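Putative activator of HSP90 (Plasmodium falciparum, PDB 3N72) probably binds the chaperone Hsp90 and stimulates its ATPase activity; this chain is the N-terminal domain of the activator. Local coordinates at residues B[123-127]-B[128-132]. Numbering follows the deposited sequence. Where two conformers were deposited one is given.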
loop_
_atom_site.group_PDB
_atom_site.type_symbol
_atom_site.label_atom_id
_atom_site.label_comp_id
_atom_site.label_asym_id
_atom_site.label_seq_id
_atom_site.Cartn_x
_atom_site.Cartn_y
_atom_site.Cartn_z
ATOM N N ARG B 123 43.802 24.539 -5.402
ATOM C CA ARG B 123 44.520 24.188 -4.185
ATOM C C ARG B 123 44.048 25.074 -3.039
ATOM O O ARG B 123 43.810 24.587 -1.929
ATOM C CB ARG B 123 46.034 24.305 -4.363
ATOM C CG ARG B 123 46.809 23.974 -3.100
ATOM C CD ARG B 123 46.507 22.559 -2.638
ATOM N NE ARG B 123 47.307 22.166 -1.478
ATOM C CZ ARG B 123 47.257 20.962 -0.915
ATOM N NH1 ARG B 123 46.437 20.039 -1.401
ATOM N NH2 ARG B 123 48.012 20.683 0.142
ATOM N N PHE B 124 43.905 26.372 -3.309
ATOM C CA PHE B 124 43.447 27.305 -2.284
ATOM C C PHE B 124 42.047 26.927 -1.782
ATOM O O PHE B 124 41.821 26.880 -0.581
ATOM C CB PHE B 124 43.443 28.749 -2.787
ATOM C CG PHE B 124 42.738 29.700 -1.858
ATOM C CD1 PHE B 124 43.297 30.043 -0.623
ATOM C CD2 PHE B 124 41.503 30.239 -2.199
ATOM C CE1 PHE B 124 42.626 30.918 0.257
ATOM C CE2 PHE B 124 40.843 31.114 -1.335
ATOM C CZ PHE B 124 41.410 31.448 -0.103
ATOM N N ILE B 125 41.136 26.644 -2.711
ATOM C CA ILE B 125 39.760 26.252 -2.357
ATOM C C ILE B 125 39.764 24.972 -1.546
ATOM O O ILE B 125 39.124 24.903 -0.506
ATOM C CB ILE B 125 38.838 26.076 -3.587
ATOM C CG1 ILE B 125 38.611 27.438 -4.252
ATOM C CG2 ILE B 125 37.480 25.450 -3.159
ATOM C CD1 ILE B 125 37.933 27.364 -5.583
ATOM N N TYR B 126 40.488 23.962 -2.022
ATOM C CA TYR B 126 40.588 22.695 -1.291
ATOM C C TYR B 126 41.127 22.885 0.123
ATOM O O TYR B 126 40.504 22.443 1.079
ATOM C CB TYR B 126 41.434 21.668 -2.047
ATOM C CG TYR B 126 41.597 20.359 -1.303
ATOM C CD1 TYR B 126 40.661 19.319 -1.462
ATOM C CD2 TYR B 126 42.660 20.156 -0.426
ATOM C CE1 TYR B 126 40.796 18.139 -0.775
ATOM C CE2 TYR B 126 42.799 18.960 0.272
ATOM C CZ TYR B 126 41.868 17.958 0.089
ATOM O OH TYR B 126 42.005 16.776 0.775
ATOM N N ASP B 127 42.290 23.530 0.251
ATOM C CA ASP B 127 42.915 23.718 1.562
ATOM C C ASP B 127 42.088 24.592 2.488
ATOM O O ASP B 127 41.955 24.281 3.667
ATOM C CB ASP B 127 44.315 24.323 1.420
ATOM C CG ASP B 127 45.328 23.341 0.882
ATOM O OD1 ASP B 127 45.128 22.102 0.992
ATOM O OD2 ASP B 127 46.354 23.825 0.363
ATOM N N SER B 128 41.529 25.676 1.964
ATOM C CA SER B 128 40.879 26.662 2.829
ATOM C C SER B 128 39.472 26.283 3.245
ATOM O O SER B 128 39.033 26.667 4.323
ATOM C CB SER B 128 40.859 28.059 2.210
ATOM O OG SER B 128 40.131 28.090 1.005
ATOM N N ILE B 129 38.776 25.530 2.399
ATOM C CA ILE B 129 37.359 25.248 2.631
ATOM C C ILE B 129 37.061 23.750 2.665
ATOM O O ILE B 129 36.387 23.270 3.586
ATOM C CB ILE B 129 36.463 25.921 1.558
ATOM C CG1 ILE B 129 36.646 27.437 1.571
ATOM C CG2 ILE B 129 34.950 25.614 1.776
ATOM C CD1 ILE B 129 35.969 28.089 0.408
ATOM N N LEU B 130 37.544 23.014 1.665
ATOM C CA LEU B 130 37.015 21.654 1.428
ATOM C C LEU B 130 37.507 20.592 2.403
ATOM O O LEU B 130 36.708 19.778 2.900
ATOM C CB LEU B 130 37.254 21.191 -0.019
ATOM C CG LEU B 130 36.503 21.924 -1.130
ATOM C CD1 LEU B 130 37.075 21.509 -2.444
ATOM C CD2 LEU B 130 35.000 21.609 -1.105
ATOM N N LYS B 131 38.808 20.595 2.671
ATOM C CA LYS B 131 39.435 19.502 3.414
ATOM C C LYS B 131 38.913 19.365 4.837
ATOM O O LYS B 131 38.978 18.286 5.411
ATOM C CB LYS B 131 40.969 19.610 3.393
ATOM C CG LYS B 131 41.586 20.669 4.284
ATOM C CD LYS B 131 43.123 20.658 4.108
ATOM C CE LYS B 131 43.826 21.737 4.904
ATOM N NZ LYS B 131 45.295 21.647 4.705
ATOM N N LYS B 132 38.400 20.454 5.407
ATOM C CA LYS B 132 37.841 20.372 6.745
ATOM C C LYS B 132 36.350 20.748 6.763
ATOM O O LYS B 132 35.502 19.878 6.984
ATOM C CB LYS B 132 38.687 21.165 7.761
ATOM C CG LYS B 132 38.315 20.900 9.217
ATOM C CD LYS B 132 39.116 21.790 10.194
ATOM C CE LYS B 132 38.811 21.454 11.658
ATOM N NZ LYS B 132 37.362 21.617 11.989
HETATM O O HOH W 1 39.622 23.246 5.153
#
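Lys131 lies across Tyr126 one pi-type turn along helix 120-142, which packs against the curled antiparallel sheet of the Aha1 N-terminal domain. Lys131 CB sits over one face of the Tyr126 ring in a CH-pi contact, 4.1 Å from the ring centroid, and the two side chains run at about a right angle. The widened turn is consistent with this pairing: Lys131 N binds Tyr126 O in the carbonyl plane (3.0 Å), while Ile125 O is shared by Ile129 N and Leu130 N. With CG of Lys131 held between its backbone N and carbonyl carbon (chi1 75°) and the chain extended beyond, the aliphatic part passes along Asp127 O and brings NZ to a long salt bridge with Asp127 OD1 (3.7 Å). In one of two conformers, Arg123 NE meets Asp127 OD2 at 2.7 Å, so the carboxylate can bridge Arg123 and, at the longer distance, Lys131. On the sheet-facing side, Ile125 and Leu130 lie side by side, both also touching Ile46 and Trp78. On the exposed side, Ser128 OG and CB lie over one face of the Phe124 ring, and Phe124 O accepts hydrogen bonds from Ser128 N and Ser128 OG, which reach it from opposite faces of the carbonyl plane, Ser128 OG at 2.6 Å.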